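Local coordinates for extracellular solute-binding protein, family 1 (Trichodesmium erythraeum, PDB 6G7Q) that probably captures a small solute outside the cytoplasmic membrane and delivers it for uptake, as extracellular solute-binding proteins of this family do, at residues D12-L17 and Q261-E266; V104-K109 and D215-F220; G130-R135 and I191-S196. All coordinates share one frame; numbering follows the deposited sequence.

How the contacts relate
Contact 1 joins two helices near the surface of one part of the fold and is only partly buried, with apolar packing on one side and bridging waters on the other. Contacts 2 and 3 are buried and belong to one sheet: strand 96-108 pairs antiparallel with 217-220 in contact 2 and also borders strand 191-195, which contact 3 pairs in parallel with 132-133. Met106 O and Gly192 N, 2.8 Å apart, probably hydrogen-bond across that junction. Backbone bonds carry contacts 2 and 3, whereas no direct hydrogen bond crosses contact 1. The centres of contacts 2 and 3 are about 9 Å apart; that of contact 1 lies about 27 Å from contact 2.

Contact 1: D12-L17 and Q261-E266; sequences DTDQAL and QKIFSE
Leu17 and Phe264 make the tight end of this helix-to-helix contact, with Leu17 CD1 3.8 Å from Phe264 CB. The leucine reaches that far because its CG stands opposite the backbone N (chi1 -175°), sending the branch toward helix 258-267. Ile263 packs beside it, and its beta-branched shape suits the place: CG2 lies 4.0 Å from Leu17 CB and also touches Thr13 O, while the other branch runs outward to Ala16. There the packing slackens, for Ala16 CB and Ile263 CD1 are 4.5 Å apart, and the small methyl adds little.

The other side of the contact is wet. Two waters hold Asp14 OD1, at 2.6 Å and 2.8 Å from that atom; the first also lies within bonding distance of Thr13 OG1 and Ile263 O, the second of Phe264 O, so their protons are probably shared among more acceptors than they can serve. Short acidic and hydroxyl side chains suit this seam, since they reach the waters that bridge the two helices. Asp14 OD1 stays 4.0 Å from Phe264 CD1, the carboxylate and ring planes 27° apart, and its other oxygen, OD2, accepts a hydrogen bond from Tyr11 N. One turn apart, Lys262 NZ forms a salt bridge with Glu266 OE2 at 3.0 Å.

Around the contact, Leu17 also packs on Phe251, Tyr254 and Leu255 of helix 245-255. Arg9 lies against the Phe264 ring in a cation-pi contact and donates to Phe264 O, and the Phe264 side chain touches Phe98 and Ser99, so this part of helix 258-267 meets both helix 14-25 and strand 96-108.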
loop_
_atom_site.group_PDB
_atom_site.type_symbol
_atom_site.label_atom_id
_atom_site.label_comp_id
_atom_site.label_asym_id
_atom_site.label_seq_id
_atom_site.Cartn_x
_atom_site.Cartn_y
_atom_site.Cartn_z
ATOM N N ASP A 12 15.161 -3.075 8.528
ATOM C CA ASP A 12 16.303 -3.851 9.033
ATOM C C ASP A 12 15.915 -5.205 9.611
ATOM O O ASP A 12 16.723 -6.151 9.546
ATOM C CB ASP A 12 17.179 -3.049 9.945
ATOM C CG ASP A 12 18.180 -2.206 9.160
ATOM O OD1 ASP A 12 18.349 -2.392 7.906
ATOM O OD2 ASP A 12 18.807 -1.380 9.814
ATOM N N THR A 13 14.676 -5.342 10.094
ATOM C CA THR A 13 14.168 -6.600 10.528
ATOM C C THR A 13 14.067 -7.630 9.389
ATOM O O THR A 13 13.970 -8.845 9.643
ATOM C CB THR A 13 12.798 -6.406 11.208
ATOM O OG1 THR A 13 11.973 -5.581 10.373
ATOM C CG2 THR A 13 12.968 -5.763 12.566
ATOM N N ASP A 14 14.111 -7.176 8.150
ATOM C CA ASP A 14 14.079 -8.077 7.002
ATOM C C ASP A 14 15.382 -8.838 6.841
ATOM O O ASP A 14 15.425 -9.848 6.127
ATOM C CB ASP A 14 13.782 -7.326 5.695
ATOM C CG ASP A 14 12.335 -6.727 5.632
ATOM O OD1 ASP A 14 11.428 -7.291 6.262
ATOM O OD2 ASP A 14 12.142 -5.705 4.932
ATOM N N GLN A 15 16.456 -8.391 7.479
ATOM C CA GLN A 15 17.673 -9.195 7.433
ATOM C C GLN A 15 17.459 -10.621 7.893
ATOM O O GLN A 15 18.053 -11.539 7.328
ATOM C CB GLN A 15 18.794 -8.549 8.244
ATOM C CG GLN A 15 20.149 -9.151 7.881
ATOM C CD GLN A 15 20.519 -8.997 6.406
ATOM O OE1 GLN A 15 20.445 -7.883 5.839
ATOM N NE2 GLN A 15 20.897 -10.089 5.766
ATOM N N ALA A 16 16.580 -10.834 8.867
ATOM C CA ALA A 16 16.328 -12.205 9.371
ATOM C C ALA A 16 15.705 -13.072 8.274
ATOM O O ALA A 16 15.963 -14.263 8.134
ATOM C CB ALA A 16 15.451 -12.184 10.599
ATOM N N LEU A 17 14.878 -12.430 7.466
ATOM C CA LEU A 17 14.238 -13.090 6.347
ATOM C C LEU A 17 15.269 -13.456 5.275
ATOM O O LEU A 17 15.312 -14.600 4.768
ATOM C CB LEU A 17 13.192 -12.110 5.870
ATOM C CG LEU A 17 12.280 -12.521 4.817
ATOM C CD1 LEU A 17 11.156 -11.523 4.896
ATOM C CD2 LEU A 17 12.934 -12.466 3.455
ATOM N N GLN A 261 6.161 -14.475 5.717
ATOM C CA GLN A 261 5.011 -13.584 5.750
ATOM C C GLN A 261 4.938 -12.815 7.049
ATOM O O GLN A 261 4.646 -11.598 7.038
ATOM C CB GLN A 261 3.729 -14.406 5.540
ATOM C CG GLN A 261 3.499 -14.748 4.088
ATOM C CD GLN A 261 2.965 -13.534 3.357
ATOM O OE1 GLN A 261 1.843 -13.086 3.623
ATOM N NE2 GLN A 261 3.802 -12.983 2.457
ATOM N N LYS A 262 5.167 -13.477 8.174
ATOM C CA LYS A 262 5.151 -12.789 9.460
ATOM C C LYS A 262 6.228 -11.711 9.495
ATOM O O LYS A 262 5.981 -10.531 9.828
ATOM C CB LYS A 262 5.332 -13.781 10.603
ATOM C CG LYS A 262 5.392 -13.105 11.967
ATOM C CD LYS A 262 5.637 -14.119 13.094
ATOM C CE LYS A 262 5.894 -13.435 14.429
ATOM N NZ LYS A 262 4.665 -12.800 14.943
ATOM N N ILE A 263 7.458 -12.113 9.204
ATOM C CA ILE A 263 8.576 -11.159 9.325
ATOM C C ILE A 263 8.387 -9.968 8.406
ATOM O O ILE A 263 8.520 -8.807 8.815
ATOM C CB ILE A 263 9.920 -11.834 9.049
ATOM C CG1 ILE A 263 10.231 -12.882 10.107
ATOM C CG2 ILE A 263 11.030 -10.821 8.977
ATOM C CD1 ILE A 263 11.354 -13.819 9.732
ATOM N N PHE A 264 8.093 -10.241 7.145
ATOM C CA PHE A 264 7.956 -9.199 6.140
ATOM C C PHE A 264 6.794 -8.268 6.438
ATOM O O PHE A 264 6.935 -7.042 6.378
ATOM C CB PHE A 264 7.803 -9.818 4.747
ATOM C CG PHE A 264 7.709 -8.804 3.651
ATOM C CD1 PHE A 264 8.803 -8.040 3.305
ATOM C CD2 PHE A 264 6.515 -8.520 3.022
ATOM C CE1 PHE A 264 8.698 -7.062 2.314
ATOM C CE2 PHE A 264 6.437 -7.582 2.028
ATOM C CZ PHE A 264 7.496 -6.859 1.671
ATOM N N SER A 265 5.661 -8.812 6.803
ATOM C CA SER A 265 4.499 -7.979 7.064
ATOM C C SER A 265 4.709 -7.138 8.300
ATOM O O SER A 265 4.506 -5.901 8.280
ATOM C CB SER A 265 3.204 -8.815 7.184
ATOM O OG SER A 265 3.113 -9.664 8.333
ATOM N N GLU A 266 5.188 -7.767 9.377
ATOM C CA GLU A 266 5.306 -7.051 10.631
ATOM C C GLU A 266 6.385 -5.981 10.576
ATOM O O GLU A 266 6.308 -4.994 11.296
ATOM C CB GLU A 266 5.493 -8.027 11.762
ATOM C CG GLU A 266 4.270 -8.906 11.969
ATOM C CD GLU A 266 4.340 -9.806 13.172
ATOM O OE1 GLU A 266 5.361 -9.774 13.880
ATOM O OE2 GLU A 266 3.389 -10.600 13.396
HETATM O O HOH W 1 10.916 -7.312 8.801
HETATM O O HOH W 2 9.254 -5.532 6.387
#

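Contact 2: V104-K109 and D215-F220; sequences VIMYNK and DKVGMF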
loop_
_atom_site.group_PDB
_atom_site.type_symbol
_atom_site.label_atom_id
_atom_site.label_comp_id
_atom_site.label_asym_id
_atom_site.label_seq_id
_atom_site.Cartn_x
_atom_site.Cartn_y
_atom_site.Cartn_z
ATOM N N VAL A 104 -7.555 3.871 4.956
ATOM C CA VAL A 104 -8.639 3.877 5.900
ATOM C C VAL A 104 -9.004 5.305 6.358
ATOM O O VAL A 104 -8.286 6.252 6.069
ATOM C CB VAL A 104 -8.251 3.008 7.131
ATOM C CG1 VAL A 104 -8.002 1.571 6.704
ATOM C CG2 VAL A 104 -7.057 3.634 7.874
ATOM N N ILE A 105 -10.140 5.389 7.057
ATOM C CA ILE A 105 -10.497 6.643 7.722
ATOM C C ILE A 105 -9.895 6.653 9.117
ATOM O O ILE A 105 -10.224 5.807 9.950
ATOM C CB ILE A 105 -12.023 6.816 7.789
ATOM C CG1 ILE A 105 -12.647 6.875 6.395
ATOM C CG2 ILE A 105 -12.343 8.117 8.509
ATOM C CD1 ILE A 105 -14.154 6.745 6.388
ATOM N N MET A 106 -8.962 7.556 9.348
ATOM C CA MET A 106 -8.390 7.887 10.635
ATOM C C MET A 106 -9.319 8.905 11.277
ATOM O O MET A 106 -9.683 9.878 10.629
ATOM C CB MET A 106 -6.974 8.459 10.461
ATOM C CG MET A 106 -6.052 7.480 9.798
ATOM S SD MET A 106 -5.683 6.032 10.771
ATOM C CE MET A 106 -4.523 5.220 9.704
ATOM N N TYR A 107 -9.719 8.704 12.529
ATOM C CA TYR A 107 -10.686 9.619 13.125
ATOM C C TYR A 107 -10.264 9.996 14.516
ATOM O O TYR A 107 -9.678 9.222 15.276
ATOM C CB TYR A 107 -12.135 9.018 13.052
ATOM C CG TYR A 107 -12.329 7.768 13.879
ATOM C CD1 TYR A 107 -12.015 6.502 13.356
ATOM C CD2 TYR A 107 -12.765 7.804 15.179
ATOM C CE1 TYR A 107 -12.157 5.373 14.119
ATOM C CE2 TYR A 107 -12.903 6.646 15.930
ATOM C CZ TYR A 107 -12.571 5.439 15.407
ATOM O OH TYR A 107 -12.669 4.291 16.167
ATOM N N ASN A 108 -10.650 11.205 14.922
ATOM C CA ASN A 108 -10.406 11.692 16.276
ATOM C C ASN A 108 -11.446 11.029 17.166
ATOM O O ASN A 108 -12.673 11.229 16.997
ATOM C CB ASN A 108 -10.503 13.192 16.320
ATOM C CG ASN A 108 -10.252 13.715 17.713
ATOM O OD1 ASN A 108 -11.103 13.588 18.576
ATOM N ND2 ASN A 108 -9.040 14.298 17.917
ATOM N N LYS A 109 -10.999 10.215 18.125
ATOM C CA LYS A 109 -11.936 9.403 18.899
ATOM C C LYS A 109 -12.853 10.248 19.802
ATOM O O LYS A 109 -13.964 9.854 20.073
ATOM C CB LYS A 109 -11.215 8.375 19.712
ATOM C CG LYS A 109 -10.506 7.326 18.885
ATOM C CD LYS A 109 -9.926 6.197 19.660
ATOM C CE LYS A 109 -8.735 6.664 20.400
ATOM N NZ LYS A 109 -8.001 5.580 21.095
ATOM N N ASP A 215 -2.966 7.500 20.762
ATOM C CA ASP A 215 -4.014 7.366 21.780
ATOM C C ASP A 215 -5.282 8.136 21.414
ATOM O O ASP A 215 -6.350 7.830 21.938
ATOM C CB ASP A 215 -3.486 7.891 23.114
ATOM C CG ASP A 215 -4.493 7.864 24.211
ATOM O OD1 ASP A 215 -4.858 6.777 24.660
ATOM O OD2 ASP A 215 -4.994 8.956 24.657
ATOM N N LYS A 216 -5.163 9.159 20.574
ATOM C CA LYS A 216 -6.260 10.041 20.234
ATOM C C LYS A 216 -6.990 9.672 18.935
ATOM O O LYS A 216 -8.036 10.231 18.636
ATOM C CB LYS A 216 -5.747 11.479 20.132
ATOM C CG LYS A 216 -5.376 12.094 21.491
ATOM C CD LYS A 216 -4.767 13.487 21.302
ATOM C CE LYS A 216 -4.254 14.129 22.537
ATOM N NZ LYS A 216 -2.963 13.536 22.882
ATOM N N VAL A 217 -6.394 8.768 18.154
ATOM C CA VAL A 217 -6.833 8.522 16.752
ATOM C C VAL A 217 -7.195 7.056 16.587
ATOM O O VAL A 217 -6.435 6.181 17.003
ATOM C CB VAL A 217 -5.781 8.941 15.752
ATOM C CG1 VAL A 217 -6.230 8.630 14.307
ATOM C CG2 VAL A 217 -5.491 10.433 15.894
ATOM N N GLY A 218 -8.387 6.784 16.071
ATOM C CA GLY A 218 -8.809 5.446 15.697
ATOM C C GLY A 218 -8.732 5.238 14.201
ATOM O O GLY A 218 -8.520 6.191 13.428
ATOM N N MET A 219 -8.917 3.967 13.810
ATOM C CA MET A 219 -9.044 3.716 12.363
ATOM C C MET A 219 -10.246 2.875 12.062
ATOM O O MET A 219 -10.682 2.001 12.792
ATOM C CB MET A 219 -7.756 3.364 11.624
ATOM C CG MET A 219 -7.225 2.020 11.930
ATOM S SD MET A 219 -5.695 1.691 11.021
ATOM C CE MET A 219 -5.321 0.118 11.774
ATOM N N PHE A 220 -10.869 3.257 10.942
ATOM C CA PHE A 220 -12.125 2.713 10.484
ATOM C C PHE A 220 -11.956 2.181 9.080
ATOM O O PHE A 220 -11.499 2.895 8.186
ATOM C CB PHE A 220 -13.221 3.797 10.545
ATOM C CG PHE A 220 -14.566 3.332 10.116
ATOM C CD1 PHE A 220 -15.427 2.779 11.028
ATOM C CD2 PHE A 220 -14.961 3.463 8.796
ATOM C CE1 PHE A 220 -16.677 2.350 10.642
ATOM C CE2 PHE A 220 -16.229 3.056 8.416
ATOM C CZ PHE A 220 -17.076 2.498 9.326
HETATM O O HOH W 3 -10.110 2.480 16.102
HETATM O O HOH W 4 -13.313 1.911 14.003
HETATM O O HOH W 5 -9.354 11.823 20.586
HETATM O O HOH W 6 -6.538 4.232 18.992
HETATM O O HOH W 7 -6.803 5.030 23.452
#
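Lys109 NZ is held by three partners: Asp215 O, through a weak bond of 2.9 Å, and two waters, one also bonded to Val217 O, the other shared with Asp215 OD1. A bend at its third torsion (chi3 -72°) turns the ammonium back toward Asp215, while Lys109 N makes a nearly straight bond (175°) to Lys216 O at 3.0 Å. A long, flexible side chain suits this exposed end of the ladder.

Further in, backbone pairs carry the ladder on. Tyr107 and Gly218 exchange two hydrogen bonds, as do Ile105 and Phe220; Phe220 N to Ile105 O is 2.8 Å. Tyr107 CG sits between its backbone N and carbonyl carbon (chi1 65°), which lays the ring across the neighbouring strand. Gly218 CA is 4.0 Å from the centroid of the Tyr107 ring, a CH-pi contact over one face, and glycine suits the spot because a side-chain carbon would collide with Tyr107 CZ. Two waters link Tyr107 OH to Met219 N and O.

On the other face of the sheet Met106 CB meets Val217 CG1 at 3.9 Å, and Met106 SD lies 3.5 Å from Met219 CB; Ile181 and Leu199 of helices 177-185 and 196-204 continue this apolar layer. The result is an antiparallel two-strand ladder, its hydrogen-bonded and non-hydrogen-bonded pairs in turn, within the helix-covered sheet of a periplasmic-binding-protein fold.

Contact 3: G130-R135 and I191-S196; sequences GKIVIR and IGLANS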
loop_
_atom_site.group_PDB
_atom_site.type_symbol
_atom_site.label_atom_id
_atom_site.label_comp_id
_atom_site.label_asym_id
_atom_site.label_seq_id
_atom_site.Cartn_x
_atom_site.Cartn_y
_atom_site.Cartn_z
ATOM N N GLY A 130 -15.233 21.251 6.450
ATOM C CA GLY A 130 -14.227 21.789 7.364
ATOM C C GLY A 130 -13.539 20.734 8.214
ATOM O O GLY A 130 -12.782 21.116 9.119
ATOM N N LYS A 131 -13.791 19.431 7.977
ATOM C CA LYS A 131 -13.368 18.404 8.910
ATOM C C LYS A 131 -12.396 17.382 8.365
ATOM O O LYS A 131 -11.903 16.580 9.175
ATOM C CB LYS A 131 -14.558 17.671 9.474
ATOM C CG LYS A 131 -15.464 18.562 10.356
ATOM C CD LYS A 131 -16.727 17.891 10.811
ATOM C CE LYS A 131 -17.365 18.720 11.946
ATOM N NZ LYS A 131 -18.496 17.989 12.591
ATOM N N ILE A 132 -12.044 17.404 7.080
ATOM C CA ILE A 132 -11.227 16.335 6.514
ATOM C C ILE A 132 -9.816 16.811 6.258
ATOM O O ILE A 132 -9.608 17.885 5.668
ATOM C CB ILE A 132 -11.843 15.804 5.183
ATOM C CG1 ILE A 132 -13.291 15.352 5.445
ATOM C CG2 ILE A 132 -10.995 14.686 4.608
ATOM C CD1 ILE A 132 -13.965 14.653 4.276
ATOM N N VAL A 133 -8.816 16.002 6.599
ATOM C CA VAL A 133 -7.448 16.233 6.200
ATOM C C VAL A 133 -6.961 15.062 5.341
ATOM O O VAL A 133 -7.222 13.880 5.635
ATOM C CB VAL A 133 -6.510 16.519 7.389
ATOM C CG1 VAL A 133 -6.825 17.883 7.997
ATOM C CG2 VAL A 133 -6.579 15.463 8.444
ATOM N N ILE A 134 -6.187 15.355 4.308
ATOM C CA ILE A 134 -5.572 14.408 3.433
ATOM C C ILE A 134 -4.372 15.030 2.738
ATOM O O ILE A 134 -4.350 16.222 2.505
ATOM C CB ILE A 134 -6.617 13.841 2.416
ATOM C CG1 ILE A 134 -6.094 12.592 1.692
ATOM C CG2 ILE A 134 -7.078 14.908 1.449
ATOM C CD1 ILE A 134 -7.180 11.830 0.929
ATOM N N ARG A 135 -3.377 14.199 2.399
ATOM C CA ARG A 135 -2.196 14.673 1.702
ATOM C C ARG A 135 -2.464 14.974 0.214
ATOM O O ARG A 135 -3.563 14.742 -0.302
ATOM C CB ARG A 135 -1.041 13.710 1.885
ATOM C CG ARG A 135 -1.140 12.442 1.062
ATOM C CD ARG A 135 -0.084 11.425 1.438
ATOM N NE ARG A 135 1.276 11.849 1.140
ATOM C CZ ARG A 135 2.337 11.119 1.483
ATOM N NH1 ARG A 135 2.159 9.966 2.083
ATOM N NH2 ARG A 135 3.529 11.554 1.260
ATOM N N ILE A 191 -11.419 13.859 10.757
ATOM C CA ILE A 191 -11.131 12.628 10.005
ATOM C C ILE A 191 -10.107 12.898 8.958
ATOM O O ILE A 191 -9.910 14.043 8.498
ATOM C CB ILE A 191 -12.409 12.009 9.405
ATOM C CG1 ILE A 191 -13.018 12.872 8.334
ATOM C CG2 ILE A 191 -13.443 11.608 10.459
ATOM C CD1 ILE A 191 -14.168 12.181 7.649
ATOM N N GLY A 192 -9.411 11.834 8.576
ATOM C CA GLY A 192 -8.476 11.904 7.503
ATOM C C GLY A 192 -8.336 10.588 6.804
ATOM O O GLY A 192 -8.827 9.580 7.327
ATOM N N LEU A 193 -7.678 10.560 5.667
ATOM C CA LEU A 193 -7.362 9.276 5.012
ATOM C C LEU A 193 -5.873 9.043 5.107
ATOM O O LEU A 193 -5.053 9.956 4.874
ATOM C CB LEU A 193 -7.751 9.260 3.545
ATOM C CG LEU A 193 -9.227 9.334 3.223
ATOM C CD1 LEU A 193 -9.830 7.971 3.495
ATOM C CD2 LEU A 193 -9.979 10.464 3.921
ATOM N N ALA A 194 -5.499 7.820 5.462
ATOM C CA ALA A 194 -4.110 7.404 5.544
ATOM C C ALA A 194 -4.037 5.898 5.521
ATOM O O ALA A 194 -5.046 5.217 5.730
ATOM C CB ALA A 194 -3.436 7.938 6.819
ATOM N N ASN A 195 -2.845 5.362 5.285
ATOM C CA ASN A 195 -2.679 3.908 5.334
ATOM C C ASN A 195 -2.626 3.404 6.763
ATOM O O ASN A 195 -2.050 4.020 7.652
ATOM C CB ASN A 195 -1.471 3.469 4.534
ATOM C CG ASN A 195 -1.607 3.620 3.048
ATOM O OD1 ASN A 195 -2.733 3.736 2.520
ATOM N ND2 ASN A 195 -0.475 3.593 2.360
ATOM N N SER A 196 -3.220 2.213 6.936
ATOM C CA SER A 196 -3.346 1.551 8.226
ATOM C C SER A 196 -2.056 1.498 9.036
ATOM O O SER A 196 -2.059 1.740 10.240
ATOM C CB SER A 196 -3.860 0.136 7.954
ATOM O OG SER A 196 -3.127 -0.570 6.971
HETATM O O HOH W 8 -3.239 11.385 3.429
#
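The flat groups that meet between Lys131-Val133 and Ile191-Leu193 are peptide units, joined through their N-H and C=O groups, with Ile132 and Ile191 on one face of the sheet and Val133 and Gly192 on the other. Val133 N approaches Ile191 O in the plane of its carbonyl at 2.9 Å, whereas Ile191 N comes to Lys131 O at 3.2 Å, tilted 20° from the plane. Ile132 CG1 meets Ile191 CG1 at 3.8 Å, the two chains crossing at a slant; on the other face a side chain at Gly192 would strike Val133 O. An alanine in place of Ile132 lacks CG1 and CD1, and the Ile191 branch that packs on them would probably be left with a gap beside it and freer to turn.

Farther along, Leu193 N makes only a weak hydrogen bond to Val133 O, at 3.4 Å, and a water then spans Arg135 N and Leu193 O. Ile134 CD1 still packs against Leu193 CB at 3.7 Å, because its CG1 stands opposite the backbone N (chi1 -166°). Branched aliphatic residues suit such a buried pair, and the chemistry implies a short parallel ladder whose few backbone bonds are probably shielded by the isoleucine and leucine side chains until water takes over.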